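Local coordinates for molybdopterin biosynthesis moeA protein (Pyrococcus horikoshii, PDB 1WU2), which probably takes part in molybdenum cofactor biosynthesis, most likely at the step in which molybdate is inserted into molybdopterin, at residues R33-R38 with T159-Q164; E42-E47 with K170-K175. One frame throughout, in Å; residues are numbered along the deposited sequence.

Contact 1. Residues R33-R38 with T159-Q164; sequences REAVGR and TILRPQ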
loop_
_atom_site.group_PDB
_atom_site.type_symbol
_atom_site.label_atom_id
_atom_site.label_comp_id
_atom_site.label_asym_id
_atom_site.label_seq_id
_atom_site.Cartn_x
_atom_site.Cartn_y
_atom_site.Cartn_z
ATOM N N ARG A 33 -16.596 9.163 0.651
ATOM C CA ARG A 33 -15.473 9.952 1.162
ATOM C C ARG A 33 -14.587 9.181 2.152
ATOM O O ARG A 33 -13.404 9.483 2.286
ATOM C CB ARG A 33 -15.997 11.234 1.823
ATOM C CG ARG A 33 -14.962 12.343 1.968
ATOM C CD ARG A 33 -14.606 13.040 0.666
ATOM N NE ARG A 33 -14.078 14.386 0.898
ATOM C CZ ARG A 33 -12.843 14.665 1.322
ATOM N NH1 ARG A 33 -11.966 13.696 1.577
ATOM N NH2 ARG A 33 -12.479 15.932 1.495
ATOM N N GLU A 34 -15.166 8.201 2.844
ATOM C CA GLU A 34 -14.445 7.386 3.823
ATOM C C GLU A 34 -14.305 5.912 3.393
ATOM O O GLU A 34 -14.073 5.037 4.228
ATOM C CB GLU A 34 -15.166 7.465 5.178
ATOM C CG GLU A 34 -15.558 8.878 5.593
ATOM C CD GLU A 34 -16.109 8.953 7.008
ATOM O OE1 GLU A 34 -17.133 8.283 7.287
ATOM O OE2 GLU A 34 -15.522 9.688 7.840
ATOM N N ALA A 35 -14.418 5.648 2.093
ATOM C CA ALA A 35 -14.477 4.277 1.572
ATOM C C ALA A 35 -13.117 3.680 1.195
ATOM O O ALA A 35 -12.993 2.465 1.104
ATOM C CB ALA A 35 -15.420 4.210 0.371
ATOM N N VAL A 36 -12.110 4.521 0.966
ATOM C CA VAL A 36 -10.794 4.041 0.531
ATOM C C VAL A 36 -10.119 3.204 1.628
ATOM O O VAL A 36 -10.051 3.624 2.781
ATOM C CB VAL A 36 -9.863 5.211 0.127
ATOM C CG1 VAL A 36 -8.447 4.709 -0.165
ATOM C CG2 VAL A 36 -10.421 5.953 -1.088
ATOM N N GLY A 37 -9.632 2.021 1.254
ATOM C CA GLY A 37 -8.978 1.110 2.183
ATOM C C GLY A 37 -9.919 0.080 2.789
ATOM O O GLY A 37 -9.477 -0.860 3.449
ATOM N N ARG A 38 -11.218 0.253 2.561
ATOM C CA ARG A 38 -12.229 -0.658 3.085
ATOM C C ARG A 38 -12.449 -1.847 2.159
ATOM O O ARG A 38 -12.113 -1.802 0.978
ATOM C CB ARG A 38 -13.544 0.085 3.305
ATOM C CG ARG A 38 -13.493 1.041 4.477
ATOM C CD ARG A 38 -13.616 0.344 5.824
ATOM N NE ARG A 38 -14.289 1.195 6.800
ATOM C CZ ARG A 38 -15.150 0.779 7.719
ATOM N NH1 ARG A 38 -15.480 -0.503 7.827
ATOM N NH2 ARG A 38 -15.687 1.666 8.547
ATOM N N THR A 159 -12.710 -6.816 -2.659
ATOM C CA THR A 159 -11.925 -5.737 -3.238
ATOM C C THR A 159 -11.588 -4.704 -2.169
ATOM O O THR A 159 -12.440 -4.341 -1.362
ATOM C CB THR A 159 -12.707 -5.074 -4.390
ATOM O OG1 THR A 159 -12.916 -6.027 -5.439
ATOM C CG2 THR A 159 -11.894 -3.964 -5.055
ATOM N N ILE A 160 -10.336 -4.255 -2.169
ATOM C CA ILE A 160 -9.872 -3.204 -1.272
ATOM C C ILE A 160 -9.945 -1.927 -2.085
ATOM O O ILE A 160 -9.183 -1.747 -3.031
ATOM C CB ILE A 160 -8.428 -3.474 -0.784
ATOM C CG1 ILE A 160 -8.330 -4.844 -0.105
ATOM C CG2 ILE A 160 -7.976 -2.391 0.203
ATOM C CD1 ILE A 160 -6.915 -5.374 -0.018
ATOM N N LEU A 161 -10.872 -1.049 -1.713
ATOM C CA LEU A 161 -11.257 0.078 -2.549
ATOM C C LEU A 161 -10.149 1.124 -2.680
ATOM O O LEU A 161 -9.521 1.507 -1.702
ATOM C CB LEU A 161 -12.540 0.721 -2.005
ATOM C CG LEU A 161 -13.771 -0.195 -1.975
ATOM C CD1 LEU A 161 -14.857 0.376 -1.068
ATOM C CD2 LEU A 161 -14.315 -0.425 -3.373
ATOM N N ARG A 162 -9.903 1.552 -3.915
ATOM C CA ARG A 162 -8.979 2.642 -4.199
ATOM C C ARG A 162 -9.792 3.795 -4.785
ATOM O O ARG A 162 -10.988 3.647 -5.005
ATOM C CB ARG A 162 -7.884 2.196 -5.175
ATOM C CG ARG A 162 -7.395 0.765 -4.994
ATOM C CD ARG A 162 -7.932 -0.187 -6.046
ATOM N NE ARG A 162 -6.911 -0.665 -6.967
ATOM C CZ ARG A 162 -7.170 -1.256 -8.130
ATOM N NH1 ARG A 162 -8.419 -1.448 -8.539
ATOM N NH2 ARG A 162 -6.171 -1.662 -8.895
ATOM N N PRO A 163 -9.170 4.949 -5.007
ATOM C CA PRO A 163 -9.868 6.103 -5.591
ATOM C C PRO A 163 -10.658 5.828 -6.879
ATOM O O PRO A 163 -11.766 6.350 -7.005
ATOM C CB PRO A 163 -8.729 7.080 -5.860
ATOM C CG PRO A 163 -7.741 6.772 -4.782
ATOM C CD PRO A 163 -7.774 5.281 -4.668
ATOM N N GLN A 164 -10.110 5.024 -7.794
ATOM C CA GLN A 164 -10.792 4.689 -9.047
ATOM C C GLN A 164 -12.015 3.791 -8.824
ATOM O O GLN A 164 -13.010 3.901 -9.551
ATOM C CB GLN A 164 -9.825 4.066 -10.079
ATOM C CG GLN A 164 -9.188 2.713 -9.696
ATOM C CD GLN A 164 -7.723 2.836 -9.289
ATOM O OE1 GLN A 164 -7.405 3.509 -8.309
ATOM N NE2 GLN A 164 -6.832 2.182 -10.036
#
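Gly-37 and Arg-38 pair with Leu-161 where a type II beta turn, Ala-35 to Arg-38, meets the loop leading into helix 163-171, within the MoeA N-terminal region. Two backbone bonds clamp Leu-161: Gly-37 N donates to its O (3.0 Å), and its own N donates to Arg-38 O (3.1 Å). Glycine suits position 37 because phi is positive and a side chain would jam against the preceding carbonyl.

The side chain of Leu-161 starts toward the turn. Its CB lies 3.6 Å from Ala-35 O, the oxygen that also accepts the turn's closing bond from Arg-38 N. CG, anti to the carbonyl carbon (chi1 -61°), comes within 3.7 Å of Arg-38 O, and CD1 passes Ala-35 O before reaching the methyl of Ala-35, with 4.1 Å between CD1 and CB. A branched apolar residue fits here, since Val-177 and Leu-40 also touch it; the buried methyl of Ala-35 also touches Val-177 and Val-166, a place for a small apolar side chain.

At the start of the helix, Arg-162 takes the N-cap position before Pro-163; proline suits the first turn, where N-H groups lack partners within the helix, because its nitrogen carries no hydrogen. The end of the Arg-38 side chain leads off to a salt bridge between its NH1 and Glu-28 OE1. Alongside the clamp, Val-36 rests its CG1, anti to the backbone N, against Leu-161 O at 3.7 Å.

Contact 2. Residues E42-E47 with K170-K175; sequences EDIVTE and KALGIK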
loop_
_atom_site.group_PDB
_atom_site.type_symbol
_atom_site.label_atom_id
_atom_site.label_comp_id
_atom_site.label_asym_id
_atom_site.label_seq_id
_atom_site.Cartn_x
_atom_site.Cartn_y
_atom_site.Cartn_z
ATOM N N GLU A 42 -19.760 -7.406 -0.561
ATOM C CA GLU A 42 -20.400 -8.165 -1.635
ATOM C C GLU A 42 -20.023 -7.644 -3.022
ATOM O O GLU A 42 -19.411 -6.584 -3.157
ATOM C CB GLU A 42 -21.926 -8.113 -1.468
ATOM C CG GLU A 42 -22.509 -6.702 -1.489
ATOM C CD GLU A 42 -24.007 -6.668 -1.219
ATOM O OE1 GLU A 42 -24.739 -7.523 -1.774
ATOM O OE2 GLU A 42 -24.455 -5.779 -0.457
ATOM N N ASP A 43 -20.393 -8.406 -4.048
ATOM C CA ASP A 43 -20.310 -7.946 -5.431
ATOM C C ASP A 43 -21.171 -6.692 -5.609
ATOM O O ASP A 43 -22.255 -6.585 -5.031
ATOM C CB ASP A 43 -20.813 -9.030 -6.396
ATOM C CG ASP A 43 -19.846 -10.204 -6.547
ATOM O OD1 ASP A 43 -18.653 -10.096 -6.185
ATOM O OD2 ASP A 43 -20.204 -11.287 -7.040
ATOM N N ILE A 44 -20.675 -5.750 -6.406
ATOM C CA ILE A 44 -21.410 -4.547 -6.779
ATOM C C ILE A 44 -21.862 -4.732 -8.221
ATOM O O ILE A 44 -21.036 -4.870 -9.119
ATOM C CB ILE A 44 -20.507 -3.297 -6.649
ATOM C CG1 ILE A 44 -19.981 -3.146 -5.217
ATOM C CG2 ILE A 44 -21.255 -2.039 -7.075
ATOM C CD1 ILE A 44 -21.053 -2.942 -4.166
ATOM N N VAL A 45 -23.174 -4.759 -8.428
ATOM C CA VAL A 45 -23.758 -4.910 -9.755
ATOM C C VAL A 45 -24.386 -3.587 -10.175
ATOM O O VAL A 45 -25.183 -3.011 -9.437
ATOM C CB VAL A 45 -24.842 -6.011 -9.778
ATOM C CG1 VAL A 45 -25.389 -6.200 -11.188
ATOM C CG2 VAL A 45 -24.286 -7.321 -9.240
ATOM N N THR A 46 -24.013 -3.110 -11.355
ATOM C CA THR A 46 -24.585 -1.892 -11.918
ATOM C C THR A 46 -26.022 -2.107 -12.398
ATOM O O THR A 46 -26.348 -3.158 -12.944
ATOM C CB THR A 46 -23.688 -1.358 -13.075
ATOM O OG1 THR A 46 -24.256 -0.170 -13.630
ATOM C CG2 THR A 46 -23.638 -2.312 -14.266
ATOM N N GLU A 47 -26.876 -1.109 -12.174
ATOM C CA GLU A 47 -28.242 -1.109 -12.695
ATOM C C GLU A 47 -28.355 -0.173 -13.909
ATOM O O GLU A 47 -29.445 0.027 -14.446
ATOM C CB GLU A 47 -29.242 -0.687 -11.601
ATOM C CG GLU A 47 -29.520 -1.744 -10.533
ATOM C CD GLU A 47 -30.009 -3.071 -11.104
ATOM O OE1 GLU A 47 -31.088 -3.104 -11.726
ATOM O OE2 GLU A 47 -29.305 -4.086 -10.939
ATOM N N LYS A 170 -19.581 6.016 -7.575
ATOM C CA LYS A 170 -20.345 7.234 -7.827
ATOM C C LYS A 170 -20.999 7.206 -9.207
ATOM O O LYS A 170 -22.077 7.767 -9.392
ATOM C CB LYS A 170 -19.470 8.481 -7.702
ATOM C CG LYS A 170 -20.295 9.752 -7.492
ATOM C CD LYS A 170 -19.429 10.990 -7.431
ATOM C CE LYS A 170 -20.282 12.251 -7.442
ATOM N NZ LYS A 170 -19.520 13.440 -6.957
ATOM N N ALA A 171 -20.347 6.550 -10.165
ATOM C CA ALA A 171 -20.892 6.394 -11.511
ATOM C C ALA A 171 -22.149 5.528 -11.502
ATOM O O ALA A 171 -23.032 5.709 -12.342
ATOM C CB ALA A 171 -19.839 5.798 -12.455
ATOM N N LEU A 172 -22.225 4.603 -10.545
ATOM C CA LEU A 172 -23.378 3.717 -10.382
ATOM C C LEU A 172 -24.464 4.304 -9.462
ATOM O O LEU A 172 -25.509 3.687 -9.267
ATOM C CB LEU A 172 -22.935 2.363 -9.818
ATOM C CG LEU A 172 -21.842 1.530 -10.510
ATOM C CD1 LEU A 172 -22.054 0.047 -10.210
ATOM C CD2 LEU A 172 -21.757 1.766 -12.015
ATOM N N GLY A 173 -24.210 5.476 -8.885
ATOM C CA GLY A 173 -25.168 6.139 -8.013
ATOM C C GLY A 173 -25.233 5.591 -6.594
ATOM O O GLY A 173 -26.271 5.694 -5.943
ATOM N N ILE A 174 -24.134 5.015 -6.113
ATOM C CA ILE A 174 -24.066 4.478 -4.754
ATOM C C ILE A 174 -23.457 5.530 -3.830
ATOM O O ILE A 174 -22.289 5.874 -3.970
ATOM C CB ILE A 174 -23.231 3.172 -4.717
ATOM C CG1 ILE A 174 -23.847 2.112 -5.634
ATOM C CG2 ILE A 174 -23.145 2.619 -3.293
ATOM C CD1 ILE A 174 -22.853 1.088 -6.132
ATOM N N LYS A 175 -24.260 6.043 -2.899
ATOM C CA LYS A 175 -23.811 7.062 -1.951
ATOM C C LYS A 175 -23.041 6.442 -0.788
ATOM O O LYS A 175 -22.016 6.975 -0.355
ATOM C CB LYS A 175 -25.008 7.846 -1.406
ATOM C CG LYS A 175 -25.734 8.689 -2.448
ATOM C CD LYS A 175 -26.921 9.418 -1.834
ATOM C CE LYS A 175 -27.318 10.652 -2.636
ATOM N NZ LYS A 175 -28.132 11.602 -1.819
HETATM O O HOH W 1 -26.188 0.889 -9.676
#
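Ile-44 meets Leu-172 and Ile-174 where the short strand 44-45, paired antiparallel with strand 153-155, passes the C-terminal end of helix 163-171, closed by a Schellman motif at Gly-173. The positive phi of that residue suits glycine. From Ile-44 the touching branch is CG2, anti to the backbone N: it lies 3.6 Å from Ile-174 CD1 and 3.8 Å from Leu-172 CD1. Val-177 and Leu-169 also touch Ile-44, an apolar setting that suits a beta-branched residue on a strand.

Val-45 points away, as alternation along a strand requires. Thr-46 then crosses Leu-172 at about a right angle; its CB is 3.6 Å from Leu-172 CD1, and its OG1 3.5 Å from Leu-172 CD2. This buried hydroxyl is hydrogen-bonded to Phe-48 O, which explains how a polar group can sit against a leucine methyl. An alanine in place of Leu-172 would probably leave a gap at the end of the helix, taking from Thr-46 CB and OG1 the methyls they rest on and leaving Ile-44 CG2 with Ile-174 CD1 as its remaining mate across the contact.

At Glu-47 the backbone takes over: one water accepts from Glu-47 N and donates to Leu-172 O, 2.9 Å from the water oxygen.

From the N terminus, the chain passes strand 27-31, makes the turn of residues 33-38 and continues almost at once into strand 44-45. It then runs through the mixed sheet containing strands 60-63 and 77-84 before returning by strand 153-155. Contact 1 closes a loop of 120 intervening residues as the chain enters helix 163-171; contact 2 closes one of 122 as it leaves. The two loops cross, because the segments alternate in sequence. With centres 13 Å apart, the contacts fasten the start of the helix to the turn after strand 27-31, and its end to strand 44-45. The helical segments also reach the second subunit: Gln-164 hydrogen-bonds to the backbone O of its Leu-369, and Lys-170 forms a salt bridge with its Glu-196.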